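Local coordinates for 4-aminobutyrate transaminase (Acinetobacter baumannii, PDB 6WOP), which probably catalyses the pyridoxal-phosphate-dependent transfer of the amino group of 4-aminobutyrate to 2-oxoglutarate, as a class-III aminotransferase, at residues 68-71 with 72-75; 143-146 with 147-151; 172-175 with 176-179; 227-230 with 231-235; 397-400 with 401-405. One frame throughout, in Å; residues are numbered along the deposited sequence.

In the fold
All five contacts are local, and they are spread over a class-III aminotransferase subunit. Contacts 2 and 4 lie on helices packed on strands of the seven-stranded sheet that contains 131-135, 167-170, 201-206 and 236-240, and contact 3 in the loop that follows strand 167-170; the three centres are about 23 Å from one another. Contact 5 belongs to the other seven-stranded sheet and its helices, its centre about 36 Å from that of contact 2, across the centre of the chain. Contact 1 lies about 48 Å from contact 3 between centres, on the opposite side of the chain's centre; like contact 2 it meets the second subunit. One tartrate, probably from the crystallisation liquor, hydrogen-bonds Lys232 in contact 4. The side chain of Thr146 in contact 2 is about 5 Å from another bound tartrate.

Contact 1. Residues 68-71 with 72-75; sequences TEQL and TKFT
Gln70 and Phe74 carry this contact, in which the chain runs from the last part of helix 61-71 into the following loop and side-chain bonds join the last backbone bonds of the helix. The amide nitrogen of Gln70 does two things at once. NE2 donates to Phe74 O at 2.9 Å, nearly straight (164°) and with Phe74 O in the plane of the Gln70 amide, and it also stands over the centre of the Phe74 ring, 3.3 Å above the plane. The amide is almost upright on the ring, the two planes being 82° apart. A bend in the Gln70 chain (chi2 70°) turns the group toward the loop. The backbone oxygen of the same residue takes two more bonds, from Lys73 N and Phe74 N. Glu69 O also takes two bonds, both from Thr72: OG1 approaches in the carbonyl plane at 2.7 Å, whereas Thr72 N arrives from above it. Further out, a long salt bridge joins Glu69 OE2 to Lys73 NZ at 3.7 Å, across obliquely placed side chains. Around this turn, Pro303 of helix 303-318 touches Gln70 and Phe74, and Arg59 of the second subunit donates to Leu71 O, so the turn forms part of the subunit interface. One water bridges Gln70 and Lys73, donating to Gln70 OE1 and accepting from Lys73 NZ, 2.8 Å from each.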
loop_
_atom_site.group_PDB
_atom_site.type_symbol
_atom_site.label_atom_id
_atom_site.label_comp_id
_atom_site.label_asym_id
_atom_site.label_seq_id
_atom_site.Cartn_x
_atom_site.Cartn_y
_atom_site.Cartn_z
ATOM N N THR A 68 4.946 5.425 44.760
ATOM C CA THR A 68 5.873 6.098 45.669
ATOM C C THR A 68 6.996 5.154 46.034
ATOM O O THR A 68 8.168 5.560 46.086
ATOM C CB THR A 68 5.108 6.569 46.918
ATOM O OG1 THR A 68 4.223 7.632 46.526
ATOM C CG2 THR A 68 6.042 7.052 48.052
ATOM N N GLU A 69 6.665 3.865 46.272
ATOM C CA GLU A 69 7.728 2.928 46.636
ATOM C C GLU A 69 8.645 2.668 45.444
ATOM O O GLU A 69 9.865 2.624 45.590
ATOM C CB GLU A 69 7.131 1.622 47.140
ATOM C CG GLU A 69 8.095 0.468 47.311
ATOM C CD GLU A 69 9.044 0.619 48.502
ATOM O OE1 GLU A 69 8.954 1.609 49.285
ATOM O OE2 GLU A 69 9.897 -0.286 48.645
ATOM N N GLN A 70 8.080 2.479 44.263
ATOM C CA GLN A 70 8.949 2.270 43.093
ATOM C C GLN A 70 9.840 3.489 42.814
ATOM O O GLN A 70 10.957 3.329 42.290
ATOM C CB GLN A 70 8.108 1.945 41.848
ATOM C CG GLN A 70 9.030 1.639 40.636
ATOM C CD GLN A 70 9.772 0.295 40.798
ATOM O OE1 GLN A 70 9.221 -0.638 41.379
ATOM N NE2 GLN A 70 10.993 0.201 40.301
ATOM N N LEU A 71 9.400 4.708 43.155
ATOM C CA LEU A 71 10.255 5.856 42.930
ATOM C C LEU A 71 11.514 5.800 43.786
ATOM O O LEU A 71 12.464 6.521 43.480
ATOM C CB LEU A 71 9.533 7.167 43.257
ATOM C CG LEU A 71 8.402 7.594 42.310
ATOM C CD1 LEU A 71 7.667 8.848 42.930
ATOM C CD2 LEU A 71 9.039 7.937 40.966
ATOM N N THR A 72 11.514 5.024 44.878
ATOM C CA THR A 72 12.725 4.869 45.668
ATOM C C THR A 72 13.645 3.810 45.072
ATOM O O THR A 72 14.748 3.607 45.573
ATOM C CB THR A 72 12.437 4.448 47.127
ATOM O OG1 THR A 72 12.046 3.082 47.145
ATOM C CG2 THR A 72 11.328 5.244 47.714
ATOM N N LYS A 73 13.223 3.126 44.031
ATOM C CA LYS A 73 14.022 2.046 43.471
ATOM C C LYS A 73 14.584 2.420 42.100
ATOM O O LYS A 73 15.804 2.586 41.965
ATOM C CB LYS A 73 13.178 0.781 43.393
ATOM C CG LYS A 73 12.735 0.268 44.807
ATOM C CD LYS A 73 11.780 -0.921 44.660
ATOM C CE LYS A 73 11.298 -1.490 46.001
ATOM N NZ LYS A 73 10.252 -2.564 45.747
ATOM N N PHE A 74 13.728 2.557 41.094
ATOM C CA PHE A 74 14.143 2.976 39.753
ATOM C C PHE A 74 12.885 3.273 38.953
ATOM O O PHE A 74 11.823 2.711 39.229
ATOM C CB PHE A 74 15.017 1.926 39.038
ATOM C CG PHE A 74 14.386 0.566 38.903
ATOM C CD1 PHE A 74 14.460 -0.341 39.939
ATOM C CD2 PHE A 74 13.684 0.216 37.751
ATOM C CE1 PHE A 74 13.874 -1.562 39.848
ATOM C CE2 PHE A 74 13.107 -1.054 37.639
ATOM C CZ PHE A 74 13.186 -1.914 38.689
ATOM N N THR A 75 13.004 4.182 37.981
ATOM C CA THR A 75 11.874 4.517 37.149
ATOM C C THR A 75 12.012 4.023 35.727
ATOM O O THR A 75 10.996 3.955 35.029
ATOM C CB THR A 75 11.643 6.034 37.074
ATOM O OG1 THR A 75 12.588 6.609 36.158
ATOM C CG2 THR A 75 11.847 6.714 38.440
HETATM O O HOH W 1 12.092 1.932 49.514
HETATM O O HOH W 2 8.525 -1.205 44.042
#

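Contact 2. Residues 143-146 with 147-151; sequences SFMT and MAMTG
Phe144 and Met147 leave the short helix 144-149 with nearly equal first torsions (chi1 -84° for the phenylalanine), each CG lying beside its backbone N. The two side chains run side by side in the same direction. The bend at the end of the Met147 chain (chi3 -78°) then carries CE over one face of the Phe144 ring. The methyl sits 4.0 Å from the ring centroid, displaced toward the rim, a CH-pi contact. This helix is the crossover of the beta-alpha-beta unit formed with strands 131-135 and 167-170. Ser143 is its N-cap: OG accepts from Thr146 N at 2.8 Å along a nearly straight path (169°), and it also receives the Thr146 hydroxyl, OG1 to OG 2.6 Å. The same serine oxygen is hydrogen-bonded to Glu117, while Glu117 of the second subunit accepts from Phe144 N, which ties the start of the helix to the second subunit. On another side of the helix, Met145 CG meets Met149 SD obliquely at 4.1 Å, and both methionines pack against Val167 of the neighbouring strand and against helix 112-127. The far end closes at Thr150, where backbone and side chain share a single acceptor: N at 2.9 Å and OG1 at 2.8 Å reach Thr146 O from opposite faces of the carbonyl plane.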
loop_
_atom_site.group_PDB
_atom_site.type_symbol
_atom_site.label_atom_id
_atom_site.label_comp_id
_atom_site.label_asym_id
_atom_site.label_seq_id
_atom_site.Cartn_x
_atom_site.Cartn_y
_atom_site.Cartn_z
ATOM N N SER A 143 -2.029 5.762 15.195
ATOM C CA SER A 143 -0.918 5.402 14.326
ATOM C C SER A 143 -1.483 5.266 12.895
ATOM O O SER A 143 -2.706 5.286 12.674
ATOM C CB SER A 143 -0.253 4.102 14.836
ATOM O OG SER A 143 -1.025 2.981 14.387
ATOM N N PHE A 144 -0.609 5.158 11.887
ATOM C CA PHE A 144 -1.156 4.942 10.547
ATOM C C PHE A 144 -1.870 3.610 10.499
ATOM O O PHE A 144 -3.018 3.543 10.044
ATOM C CB PHE A 144 -0.042 5.031 9.518
ATOM C CG PHE A 144 0.236 6.425 9.128
ATOM C CD1 PHE A 144 -0.558 7.026 8.170
ATOM C CD2 PHE A 144 1.247 7.170 9.773
ATOM C CE1 PHE A 144 -0.344 8.386 7.819
ATOM C CE2 PHE A 144 1.474 8.470 9.429
ATOM C CZ PHE A 144 0.683 9.096 8.428
ATOM N N MET A 145 -1.285 2.546 11.094
ATOM C CA MET A 145 -2.037 1.295 11.007
ATOM C C MET A 145 -3.303 1.329 11.867
ATOM O O MET A 145 -4.353 0.805 11.446
ATOM C CB MET A 145 -1.176 0.102 11.414
ATOM C CG MET A 145 -1.875 -1.257 11.323
ATOM S SD MET A 145 -2.830 -1.468 9.736
ATOM C CE MET A 145 -1.903 -2.615 8.791
ATOM N N THR A 146 -3.225 1.844 13.129
ATOM C CA THR A 146 -4.446 1.835 13.919
ATOM C C THR A 146 -5.458 2.877 13.431
ATOM O O THR A 146 -6.659 2.706 13.664
ATOM C CB THR A 146 -4.116 1.975 15.450
ATOM O OG1 THR A 146 -3.298 3.135 15.701
ATOM C CG2 THR A 146 -3.265 0.750 15.887
ATOM N N MET A 147 -5.020 3.933 12.742
ATOM C CA MET A 147 -6.010 4.824 12.133
ATOM C C MET A 147 -6.758 4.104 11.020
ATOM O O MET A 147 -7.959 4.322 10.833
ATOM C CB MET A 147 -5.330 6.068 11.496
ATOM C CG MET A 147 -5.054 7.142 12.454
ATOM S SD MET A 147 -4.471 8.610 11.442
ATOM C CE MET A 147 -2.777 8.211 11.060
ATOM N N ALA A 148 -6.042 3.323 10.215
ATOM C CA ALA A 148 -6.713 2.560 9.155
ATOM C C ALA A 148 -7.704 1.582 9.767
ATOM O O ALA A 148 -8.805 1.403 9.270
ATOM C CB ALA A 148 -5.664 1.792 8.311
ATOM N N MET A 149 -7.336 0.958 10.875
ATOM C CA MET A 149 -8.246 0.033 11.550
ATOM C C MET A 149 -9.456 0.749 12.137
ATOM O O MET A 149 -10.576 0.208 12.117
ATOM C CB MET A 149 -7.463 -0.700 12.659
ATOM C CG MET A 149 -6.473 -1.670 12.057
ATOM S SD MET A 149 -5.316 -2.334 13.362
ATOM C CE MET A 149 -6.483 -3.377 14.281
ATOM N N THR A 150 -9.237 1.943 12.700
ATOM C CA THR A 150 -10.312 2.764 13.243
ATOM C C THR A 150 -11.350 3.058 12.160
ATOM O O THR A 150 -10.988 3.487 11.049
ATOM C CB THR A 150 -9.689 4.060 13.813
ATOM O OG1 THR A 150 -8.927 3.679 14.992
ATOM C CG2 THR A 150 -10.761 5.133 14.135
ATOM N N GLY A 151 -12.647 2.875 12.517
ATOM C CA GLY A 151 -13.721 2.906 11.529
ATOM C C GLY A 151 -14.452 4.226 11.588
ATOM O O GLY A 151 -15.677 4.285 11.614
#

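Contact 3. Residues 172-175 with 176-179; sequences YPVP and AKGI
Val174 and Ile179 are the single antiparallel bridge of a tight hairpin, a hydrogen-bonded pair that encloses the four residues from Pro175 to Gly178. Its backbone bonds are reciprocal: Val174 N gives to Ile179 O at 3.0 Å, in the carbonyl plane, and Ile179 N returns a bond to Val174 O at 3.1 Å. That carbonyl oxygen also accepts from Lys177 N at 2.8 Å, the two donors coming from opposite faces of its plane. Inside the loop, Pro175 O takes Gly178 N at 2.9 Å from above the carbonyl plane. Gly178 has the positive phi (73°) expected at this place, and with Ile179 it faces Val174 as a G1 beta bulge. The apolar contacts are few. Val174 and Lys177 lie side by side and point the same way, with CG1 of the valine 3.5 Å from CG of the lysine. Beyond the bulge, a methyl lies against a backbone carbonyl, Ile179 CG2 being 3.5 Å from Tyr172 O. The charged end of Lys177 turns away, through bends at chi2, chi3 and chi4, to a salt bridge with Glu360. Tyr172 is similarly held outside the turn, its OH hydrogen-bonded to Glu207 O. The hairpin leads from strand 167-170 toward helix 181-194, and its chemistry suggests that backbone bonds largely set the shape of the turn, while its lysine links it electrostatically to strand 356-361.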
loop_
_atom_site.group_PDB
_atom_site.type_symbol
_atom_site.label_atom_id
_atom_site.label_comp_id
_atom_site.label_asym_id
_atom_site.label_seq_id
_atom_site.Cartn_x
_atom_site.Cartn_y
_atom_site.Cartn_z
ATOM N N TYR A 172 -20.467 -3.734 12.414
ATOM C CA TYR A 172 -20.671 -4.229 13.758
ATOM C C TYR A 172 -22.158 -4.484 14.011
ATOM O O TYR A 172 -23.004 -3.676 13.607
ATOM C CB TYR A 172 -20.146 -3.184 14.740
ATOM C CG TYR A 172 -19.839 -3.695 16.131
ATOM C CD1 TYR A 172 -18.602 -4.191 16.432
ATOM C CD2 TYR A 172 -20.825 -3.676 17.148
ATOM C CE1 TYR A 172 -18.294 -4.594 17.687
ATOM C CE2 TYR A 172 -20.516 -4.110 18.406
ATOM C CZ TYR A 172 -19.249 -4.554 18.673
ATOM O OH TYR A 172 -18.926 -4.948 19.969
ATOM N N PRO A 173 -22.504 -5.560 14.732
ATOM C CA PRO A 173 -23.911 -5.888 14.996
ATOM C C PRO A 173 -24.511 -4.932 16.015
ATOM O O PRO A 173 -23.993 -4.792 17.144
ATOM C CB PRO A 173 -23.834 -7.326 15.544
ATOM C CG PRO A 173 -22.437 -7.438 16.112
ATOM C CD PRO A 173 -21.595 -6.643 15.160
ATOM N N VAL A 174 -25.582 -4.262 15.610
ATOM C CA VAL A 174 -26.321 -3.317 16.457
ATOM C C VAL A 174 -27.797 -3.564 16.164
ATOM O O VAL A 174 -28.406 -2.854 15.353
ATOM C CB VAL A 174 -25.901 -1.851 16.226
ATOM C CG1 VAL A 174 -26.596 -0.949 17.192
ATOM C CG2 VAL A 174 -24.380 -1.667 16.436
ATOM N N PRO A 175 -28.408 -4.588 16.765
ATOM C CA PRO A 175 -29.763 -4.953 16.361
ATOM C C PRO A 175 -30.749 -3.827 16.600
ATOM O O PRO A 175 -31.660 -3.683 15.791
ATOM C CB PRO A 175 -30.076 -6.186 17.234
ATOM C CG PRO A 175 -28.738 -6.789 17.515
ATOM C CD PRO A 175 -27.803 -5.592 17.659
ATOM N N ALA A 176 -30.578 -3.003 17.663
ATOM C CA ALA A 176 -31.440 -1.828 17.856
ATOM C C ALA A 176 -31.391 -0.855 16.682
ATOM O O ALA A 176 -32.306 -0.049 16.508
ATOM C CB ALA A 176 -31.049 -1.055 19.119
ATOM N N LYS A 177 -30.344 -0.895 15.883
ATOM C CA LYS A 177 -30.227 0.003 14.753
ATOM C C LYS A 177 -30.434 -0.753 13.465
ATOM O O LYS A 177 -30.045 -0.271 12.410
ATOM C CB LYS A 177 -28.867 0.708 14.728
ATOM C CG LYS A 177 -28.593 1.626 15.909
ATOM C CD LYS A 177 -28.286 3.047 15.479
ATOM C CE LYS A 177 -27.091 3.621 16.220
ATOM N NZ LYS A 177 -27.249 3.580 17.759
ATOM N N GLY A 178 -31.021 -1.937 13.545
ATOM C CA GLY A 178 -31.346 -2.659 12.339
ATOM C C GLY A 178 -30.150 -3.249 11.634
ATOM O O GLY A 178 -30.196 -3.441 10.417
ATOM N N ILE A 179 -29.058 -3.513 12.349
ATOM C CA ILE A 179 -27.965 -4.303 11.803
ATOM C C ILE A 179 -27.921 -5.605 12.601
ATOM O O ILE A 179 -27.343 -5.676 13.685
ATOM C CB ILE A 179 -26.635 -3.557 11.842
ATOM C CG1 ILE A 179 -26.755 -2.258 11.033
ATOM C CG2 ILE A 179 -25.485 -4.425 11.322
ATOM C CD1 ILE A 179 -25.721 -1.212 11.376
#

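Contact 4. Residues 227-230 with 231-235; sequences RAIC and DKHGI
Arg227 presents the edge of its guanidinium to Asp231, one turn on in helix 220-233, and OD1 lies near the guanidinium plane, 2.8 Å from both NE and NH2. The single oxygen therefore faces two donors, each bond weak by its bent angle (123° and 124°), and together they make the salt bridge. Carboxylate and guanidinium are within 23° of coplanar, although the two side chains cross at about a right angle. Another flat group is the His233 ring. Lys232 CD covers one face, 3.8 Å above the plane and toward its rim, and Ile229 CG2 meets the edge in plane, 3.9 Å from CD2. Phe192 of helix 181-194 packs edge-to-face with the same ring. After His233 the helix ends in a Schellman motif: Gly234 takes a positive phi, Ile235 N turns back to Cys230 O at 3.0 Å, and Gly234 N makes a weak bond to Asp231 O at 3.5 Å. At the same turn, Cys230 SG touches Ile235 CG2 at 3.8 Å, and both side chains reach Ile204 in strand 201-206. The Arg227 NH1 group has a second anion, Asp263, and also bonds Lys261 O, while Lys232 NZ is hydrogen-bonded to a tartrate that is probably from the crystallisation liquor. With an acid from its own helix and another from the loop before strand 264-267, the arginine charge is probably well balanced and links the helix to that loop.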
loop_
_atom_site.group_PDB
_atom_site.type_symbol
_atom_site.label_atom_id
_atom_site.label_comp_id
_atom_site.label_asym_id
_atom_site.label_seq_id
_atom_site.Cartn_x
_atom_site.Cartn_y
_atom_site.Cartn_z
ATOM N N ARG A 227 -16.145 -16.558 15.732
ATOM C CA ARG A 227 -15.157 -17.552 16.136
ATOM C C ARG A 227 -15.142 -18.743 15.169
ATOM O O ARG A 227 -14.074 -19.217 14.748
ATOM C CB ARG A 227 -15.491 -18.014 17.577
ATOM C CG ARG A 227 -14.576 -19.117 18.191
ATOM C CD ARG A 227 -13.212 -18.519 18.593
ATOM N NE ARG A 227 -12.220 -18.663 17.517
ATOM C CZ ARG A 227 -10.980 -18.172 17.603
ATOM N NH1 ARG A 227 -10.568 -17.488 18.703
ATOM N NH2 ARG A 227 -10.138 -18.364 16.608
ATOM N N ALA A 228 -16.315 -19.233 14.792
ATOM C CA ALA A 228 -16.355 -20.375 13.877
ATOM C C ALA A 228 -15.758 -20.009 12.506
ATOM O O ALA A 228 -15.062 -20.826 11.881
ATOM C CB ALA A 228 -17.786 -20.895 13.733
ATOM N N ILE A 229 -15.990 -18.782 12.029
ATOM C CA ILE A 229 -15.393 -18.358 10.744
ATOM C C ILE A 229 -13.879 -18.279 10.860
ATOM O O ILE A 229 -13.152 -18.777 9.978
ATOM C CB ILE A 229 -15.987 -17.012 10.300
ATOM C CG1 ILE A 229 -17.423 -17.193 9.804
ATOM C CG2 ILE A 229 -15.076 -16.285 9.265
ATOM C CD1 ILE A 229 -18.203 -15.881 9.728
ATOM N N CYS A 230 -13.378 -17.642 11.935
ATOM C CA CYS A 230 -11.925 -17.634 12.132
ATOM C C CYS A 230 -11.342 -19.045 12.215
ATOM O O CYS A 230 -10.320 -19.344 11.582
ATOM C CB CYS A 230 -11.559 -16.856 13.391
ATOM S SG CYS A 230 -11.762 -15.060 13.128
ATOM N N ASP A 231 -11.973 -19.979 12.944
ATOM C CA ASP A 231 -11.400 -21.317 13.080
ATOM C C ASP A 231 -11.369 -22.021 11.734
ATOM O O ASP A 231 -10.393 -22.710 11.400
ATOM C CB ASP A 231 -12.208 -22.183 14.048
ATOM C CG ASP A 231 -12.182 -21.663 15.497
ATOM O OD1 ASP A 231 -11.362 -20.790 15.864
ATOM O OD2 ASP A 231 -13.042 -22.125 16.264
ATOM N N LYS A 232 -12.395 -21.831 10.982
ATOM C CA LYS A 232 -12.518 -22.435 9.686
ATOM C C LYS A 232 -11.438 -21.974 8.723
ATOM O O LYS A 232 -10.977 -22.719 7.917
ATOM C CB LYS A 232 -13.880 -22.079 9.163
ATOM C CG LYS A 232 -14.238 -22.570 7.821
ATOM C CD LYS A 232 -15.527 -21.902 7.418
ATOM C CE LYS A 232 -16.014 -22.425 6.091
ATOM N NZ LYS A 232 -17.428 -22.055 5.848
ATOM N N HIS A 233 -11.059 -20.716 8.826
ATOM C CA HIS A 233 -10.080 -20.131 7.902
ATOM C C HIS A 233 -8.685 -19.917 8.490
ATOM O O HIS A 233 -7.832 -19.340 7.802
ATOM C CB HIS A 233 -10.620 -18.792 7.380
ATOM C CG HIS A 233 -11.863 -18.954 6.556
ATOM N ND1 HIS A 233 -11.931 -19.797 5.465
ATOM C CD2 HIS A 233 -13.076 -18.354 6.645
ATOM C CE1 HIS A 233 -13.144 -19.731 4.929
ATOM N NE2 HIS A 233 -13.856 -18.859 5.624
ATOM N N GLY A 234 -8.431 -20.339 9.734
ATOM C CA GLY A 234 -7.122 -20.118 10.306
ATOM C C GLY A 234 -6.840 -18.668 10.626
ATOM O O GLY A 234 -5.680 -18.293 10.745
ATOM N N ILE A 235 -7.873 -17.840 10.773
ATOM C CA ILE A 235 -7.704 -16.421 11.088
ATOM C C ILE A 235 -7.659 -16.272 12.617
ATOM O O ILE A 235 -8.405 -16.972 13.309
ATOM C CB ILE A 235 -8.871 -15.611 10.491
ATOM C CG1 ILE A 235 -8.919 -15.769 8.940
ATOM C CG2 ILE A 235 -8.778 -14.117 10.925
ATOM C CD1 ILE A 235 -10.211 -15.342 8.361
#

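Contact 5. Residues 397-400 with 401-405; sequences LTIP and AEQFR
Pro400 holds an extended backbone (phi -60°, psi 141°) just ahead of helix 401-416 and occupies its N-cap position, its carbonyl oxygen receiving Phe404 N at 3.0 Å in an almost straight bond (170°). Gln403 N lies equally near that oxygen, but its bond is weak. Across this start of the helix Ile399 and Phe404 form a hydrophobic staple, the residue before the cap packing on the fourth residue of the helix. The two side chains meet at about a right angle. The isoleucine applies both branches: CG2 comes to 3.9 Å from Phe404 CB, while CD1 lies 3.8 Å from Phe404 CA. With CG1 anti to the backbone N, the longer branch of Ile399 reaches forward to Phe404. Phe404 packs its ring against Leu328 and Leu332 of helix 321-342, and meets Tyr395 edge-to-face. On the solvent-facing part of the turn, Glu402 folds back over the proline, with OE2 3.6 Å from Pro400 CB. Gln403 instead stretches out alongside the proline ring, the two pointing the same way. Its polar end is anchored by Thr35, whose OG1 is hydrogen-bonded to NE2, and Ile45 of strand 43-46 packs on both Gln403 and Ile399, which fastens the helix start to the sheet. Gln403 OE1, at the other corner of the amide, sits 3.5 Å from Pro400 CD and 3.7 Å from Ile399 CG1.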
loop_
_atom_site.group_PDB
_atom_site.type_symbol
_atom_site.label_atom_id
_atom_site.label_comp_id
_atom_site.label_asym_id
_atom_site.label_seq_id
_atom_site.Cartn_x
_atom_site.Cartn_y
_atom_site.Cartn_z
ATOM N N LEU A 397 -14.900 3.418 39.297
ATOM C CA LEU A 397 -15.697 2.390 39.979
ATOM C C LEU A 397 -15.618 2.535 41.501
ATOM O O LEU A 397 -16.437 1.923 42.235
ATOM C CB LEU A 397 -15.184 1.013 39.608
ATOM C CG LEU A 397 -15.211 0.699 38.101
ATOM C CD1 LEU A 397 -14.754 -0.764 37.822
ATOM C CD2 LEU A 397 -16.647 0.922 37.575
ATOM N N THR A 398 -14.692 3.350 41.948
ATOM C CA THR A 398 -14.495 3.686 43.364
ATOM C C THR A 398 -15.308 4.922 43.800
ATOM O O THR A 398 -15.157 5.376 44.950
ATOM C CB THR A 398 -13.002 3.950 43.588
ATOM O OG1 THR A 398 -12.551 4.945 42.648
ATOM C CG2 THR A 398 -12.146 2.682 43.368
ATOM N N ILE A 399 -16.111 5.510 42.915
ATOM C CA ILE A 399 -16.811 6.767 43.271
ATOM C C ILE A 399 -17.687 6.546 44.516
ATOM O O ILE A 399 -18.373 5.518 44.634
ATOM C CB ILE A 399 -17.626 7.291 42.047
ATOM C CG1 ILE A 399 -18.251 8.642 42.410
ATOM C CG2 ILE A 399 -18.744 6.312 41.627
ATOM C CD1 ILE A 399 -18.845 9.349 41.193
ATOM N N PRO A 400 -17.665 7.426 45.517
ATOM C CA PRO A 400 -18.549 7.231 46.672
ATOM C C PRO A 400 -19.994 7.225 46.221
ATOM O O PRO A 400 -20.376 8.042 45.400
ATOM C CB PRO A 400 -18.246 8.442 47.545
ATOM C CG PRO A 400 -16.765 8.824 47.171
ATOM C CD PRO A 400 -16.815 8.623 45.650
ATOM N N ALA A 401 -20.814 6.355 46.820
ATOM C CA ALA A 401 -22.201 6.187 46.357
ATOM C C ALA A 401 -22.969 7.513 46.448
ATOM O O ALA A 401 -23.784 7.837 45.574
ATOM C CB ALA A 401 -22.870 5.082 47.184
ATOM N N GLU A 402 -22.685 8.318 47.486
ATOM C CA GLU A 402 -23.409 9.579 47.668
ATOM C C GLU A 402 -23.015 10.631 46.640
ATOM O O GLU A 402 -23.848 11.441 46.233
ATOM C CB GLU A 402 -23.189 10.117 49.094
ATOM C CG GLU A 402 -21.779 10.602 49.397
ATOM C CD GLU A 402 -20.814 9.494 49.918
ATOM O OE1 GLU A 402 -21.117 8.266 49.836
ATOM O OE2 GLU A 402 -19.746 9.884 50.442
ATOM N N GLN A 403 -21.771 10.615 46.172
ATOM C CA GLN A 403 -21.333 11.523 45.126
ATOM C C GLN A 403 -21.831 11.067 43.748
ATOM O O GLN A 403 -22.234 11.892 42.915
ATOM C CB GLN A 403 -19.814 11.609 45.132
ATOM C CG GLN A 403 -19.278 12.682 44.208
ATOM C CD GLN A 403 -17.743 12.736 44.162
ATOM O OE1 GLN A 403 -17.069 11.718 44.101
ATOM N NE2 GLN A 403 -17.219 13.930 44.127
ATOM N N PHE A 404 -21.869 9.758 43.518
ATOM C CA PHE A 404 -22.494 9.223 42.314
ATOM C C PHE A 404 -23.963 9.650 42.224
ATOM O O PHE A 404 -24.440 10.090 41.162
ATOM C CB PHE A 404 -22.363 7.695 42.344
ATOM C CG PHE A 404 -22.942 6.955 41.113
ATOM C CD1 PHE A 404 -22.291 6.996 39.872
ATOM C CD2 PHE A 404 -24.031 6.092 41.277
ATOM C CE1 PHE A 404 -22.746 6.257 38.813
ATOM C CE2 PHE A 404 -24.492 5.346 40.196
ATOM C CZ PHE A 404 -23.846 5.434 38.987
ATOM N N ARG A 405 -24.666 9.579 43.351
ATOM C CA ARG A 405 -26.076 9.956 43.395
ATOM C C ARG A 405 -26.240 11.427 43.028
ATOM O O ARG A 405 -27.157 11.791 42.292
ATOM C CB ARG A 405 -26.660 9.691 44.784
ATOM C CG ARG A 405 -26.353 8.307 45.332
ATOM C CD ARG A 405 -27.623 7.493 45.523
ATOM N NE ARG A 405 -27.336 6.096 45.832
ATOM C CZ ARG A 405 -26.985 5.653 47.034
ATOM N NH1 ARG A 405 -26.876 6.500 48.049
ATOM N NH2 ARG A 405 -26.743 4.363 47.224
#